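Local coordinates for protein lysine-specific demethylase REF6 (Arabidopsis thaliana, PDB 6A58) that demethylates tri- and dimethylated H3K27 of histone H3 as a 2-oxoglutarate-dependent dioxygenase and binds DNA through its C-terminal zinc fingers, the part present here, at residues Phe34-Glu37 with Lys38-Met41. Residues are numbered along the deposited sequence; the frame is centred on the assembly and turned at random.
Sequences FSSE and KQLM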
ATOM      1  N   PHE A  34     -10.825   5.711  18.270  1.00 25.89           N
ATOM      2  CA  PHE A  34     -12.238   6.069  18.077  1.00 26.14           C
ATOM      3  C   PHE A  34     -12.682   7.192  19.002  1.00 27.72           C
ATOM      4  O   PHE A  34     -12.121   7.375  20.079  1.00 27.94           O
ATOM      5  CB  PHE A  34     -13.103   4.812  18.264  1.00 25.74           C
ATOM      6  CG  PHE A  34     -12.709   3.719  17.328  1.00 24.56           C
ATOM      7  CD1 PHE A  34     -13.249   3.665  16.054  1.00 25.35           C
ATOM      8  CD2 PHE A  34     -11.697   2.825  17.668  1.00 25.25           C
ATOM      9  CE1 PHE A  34     -12.833   2.704  15.152  1.00 25.27           C
ATOM     10  CE2 PHE A  34     -11.272   1.869  16.766  1.00 25.10           C
ATOM     11  CZ  PHE A  34     -11.842   1.811  15.507  1.00 24.91           C
ATOM     12  N   SER A  35     -13.700   7.932  18.561  1.00 30.72           N
ATOM     13  CA  SER A  35     -14.230   9.076  19.305  1.00 32.55           C
ATOM     14  C   SER A  35     -15.023   8.678  20.552  1.00 33.61           C
ATOM     15  O   SER A  35     -15.183   9.491  21.466  1.00 36.22           O
ATOM     16  CB  SER A  35     -15.115   9.932  18.392  1.00 33.48           C
ATOM     17  OG  SER A  35     -14.397  10.371  17.249  1.00 35.81           O
ATOM     18  N   SER A  36     -15.516   7.441  20.589  1.00 33.35           N
ATOM     19  CA  SER A  36     -16.309   6.953  21.716  1.00 33.67           C
ATOM     20  C   SER A  36     -16.058   5.477  21.982  1.00 33.22           C
ATOM     21  O   SER A  36     -15.596   4.749  21.100  1.00 32.77           O
ATOM     22  CB  SER A  36     -17.790   7.163  21.420  1.00 33.76           C
ATOM     23  OG  SER A  36     -18.190   6.398  20.293  1.00 34.16           O
ATOM     24  N   GLU A  37     -16.384   5.040  23.195  1.00 32.94           N
ATOM     25  CA  GLU A  37     -16.317   3.621  23.546  1.00 32.77           C
ATOM     26  C   GLU A  37     -17.252   2.796  22.664  1.00 31.35           C
ATOM     27  O   GLU A  37     -16.923   1.669  22.298  1.00 30.16           O
ATOM     28  CB  GLU A  37     -16.660   3.386  25.022  1.00 34.52           C
ATOM     29  CG  GLU A  37     -16.360   1.968  25.485  1.00 35.80           C
ATOM     30  CD  GLU A  37     -16.562   1.755  26.973  1.00 37.12           C
ATOM     31  OE1 GLU A  37     -17.447   2.406  27.571  1.00 40.53           O
ATOM     32  OE2 GLU A  37     -15.838   0.915  27.541  1.00 37.67           O
ATOM     33  N   LYS A  38     -18.413   3.366  22.343  1.00 31.12           N
ATOM     34  CA  LYS A  38     -19.378   2.758  21.426  1.00 30.44           C
ATOM     35  C   LYS A  38     -18.731   2.304  20.124  1.00 28.73           C
ATOM     36  O   LYS A  38     -18.869   1.149  19.724  1.00 28.25           O
ATOM     37  CB  LYS A  38     -20.494   3.758  21.122  1.00 32.09           C
ATOM     38  CG  LYS A  38     -21.558   3.252  20.167  1.00 33.77           C
ATOM     39  CD  LYS A  38     -22.658   4.284  20.003  1.00 35.13           C
ATOM     40  CE  LYS A  38     -23.952   3.649  19.563  1.00 36.81           C
ATOM     41  NZ  LYS A  38     -24.643   2.933  20.672  1.00 37.06           N
ATOM     42  N   GLN A  39     -18.014   3.214  19.475  1.00 27.90           N
ATOM     43  CA  GLN A  39     -17.385   2.899  18.191  1.00 27.54           C
ATOM     44  C   GLN A  39     -16.197   1.946  18.340  1.00 26.04           C
ATOM     45  O   GLN A  39     -15.911   1.174  17.426  1.00 25.30           O
ATOM     46  CB  GLN A  39     -16.996   4.181  17.446  1.00 28.73           C
ATOM     47  CG  GLN A  39     -18.196   5.045  17.063  1.00 29.58           C
ATOM     48  CD  GLN A  39     -19.200   4.342  16.160  1.00 29.88           C
ATOM     49  OE1 GLN A  39     -18.846   3.454  15.378  1.00 31.26           O
ATOM     50  NE2 GLN A  39     -20.466   4.733  16.267  1.00 32.41           N
ATOM     51  N   LEU A  40     -15.529   1.977  19.490  1.00 25.54           N
ATOM     52  CA  LEU A  40     -14.505   0.979  19.800  1.00 25.69           C
ATOM     53  C   LEU A  40     -15.124  -0.419  19.951  1.00 25.94           C
ATOM     54  O   LEU A  40     -14.563  -1.396  19.468  1.00 25.54           O
ATOM     55  CB  LEU A  40     -13.730   1.352  21.066  1.00 26.59           C
ATOM     56  CG  LEU A  40     -12.699   0.319  21.538  1.00 26.77           C
ATOM     57  CD1 LEU A  40     -11.626   0.113  20.482  1.00 26.88           C
ATOM     58  CD2 LEU A  40     -12.088   0.709  22.874  1.00 27.94           C
ATOM     59  N   MET A  41     -16.262  -0.509  20.635  1.00 26.01           N
ATOM     60  CA  MET A  41     -16.959  -1.794  20.791  1.00 26.58           C
ATOM     61  C   MET A  41     -17.411  -2.369  19.447  1.00 25.38           C
ATOM     62  O   MET A  41     -17.257  -3.570  19.194  1.00 25.16           O
ATOM     63  CB  MET A  41     -18.154  -1.652  21.737  1.00 27.82           C
ATOM     64  CG  MET A  41     -17.761  -1.437  23.189  1.00 29.00           C
ATOM     65  SD  MET A  41     -19.179  -1.357  24.300  0.80 31.90           S
ATOM     66  CE  MET A  41     -19.746   0.325  24.124  1.00 32.00           C
TER
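The N-cap of helix 37-44, in the first C2H2 zinc finger, is formed by Ser36, whose OG accepts the backbone N-H of Gln39 at 3.3 Å from N, with an N-H...O angle of 161°. The hydroxyl lies between the backbone N and carbonyl carbon of its own residue (chi1 63°), which directs it to the amide N-H of Gln39, and CG of Gln39 packs against it at 3.5 Å from Ser36 OG. Leu40 N donates to Ser36 O at 3.2 Å and Met41 N to Glu37 O at 2.8 Å. In the beta-beta-alpha fold of a C2H2 finger the second hairpin strand leads into the helix, and here Phe34, at the end of that strand, folds its ring back onto the helix. Phe34 CD2 meets Leu40 CD1 at 3.9 Å, while the carbonyl O of Gln39 lies over one ring face, offset toward the rim. The same ring meets that of zinc ligand His43, and Leu40 also touches Tyr23 on the partner strand, so the two side chains join hairpin to helix close to the zinc site. The Met41 chain, bent at chi3, brings its CE to 4.0 Å from CG of Glu37.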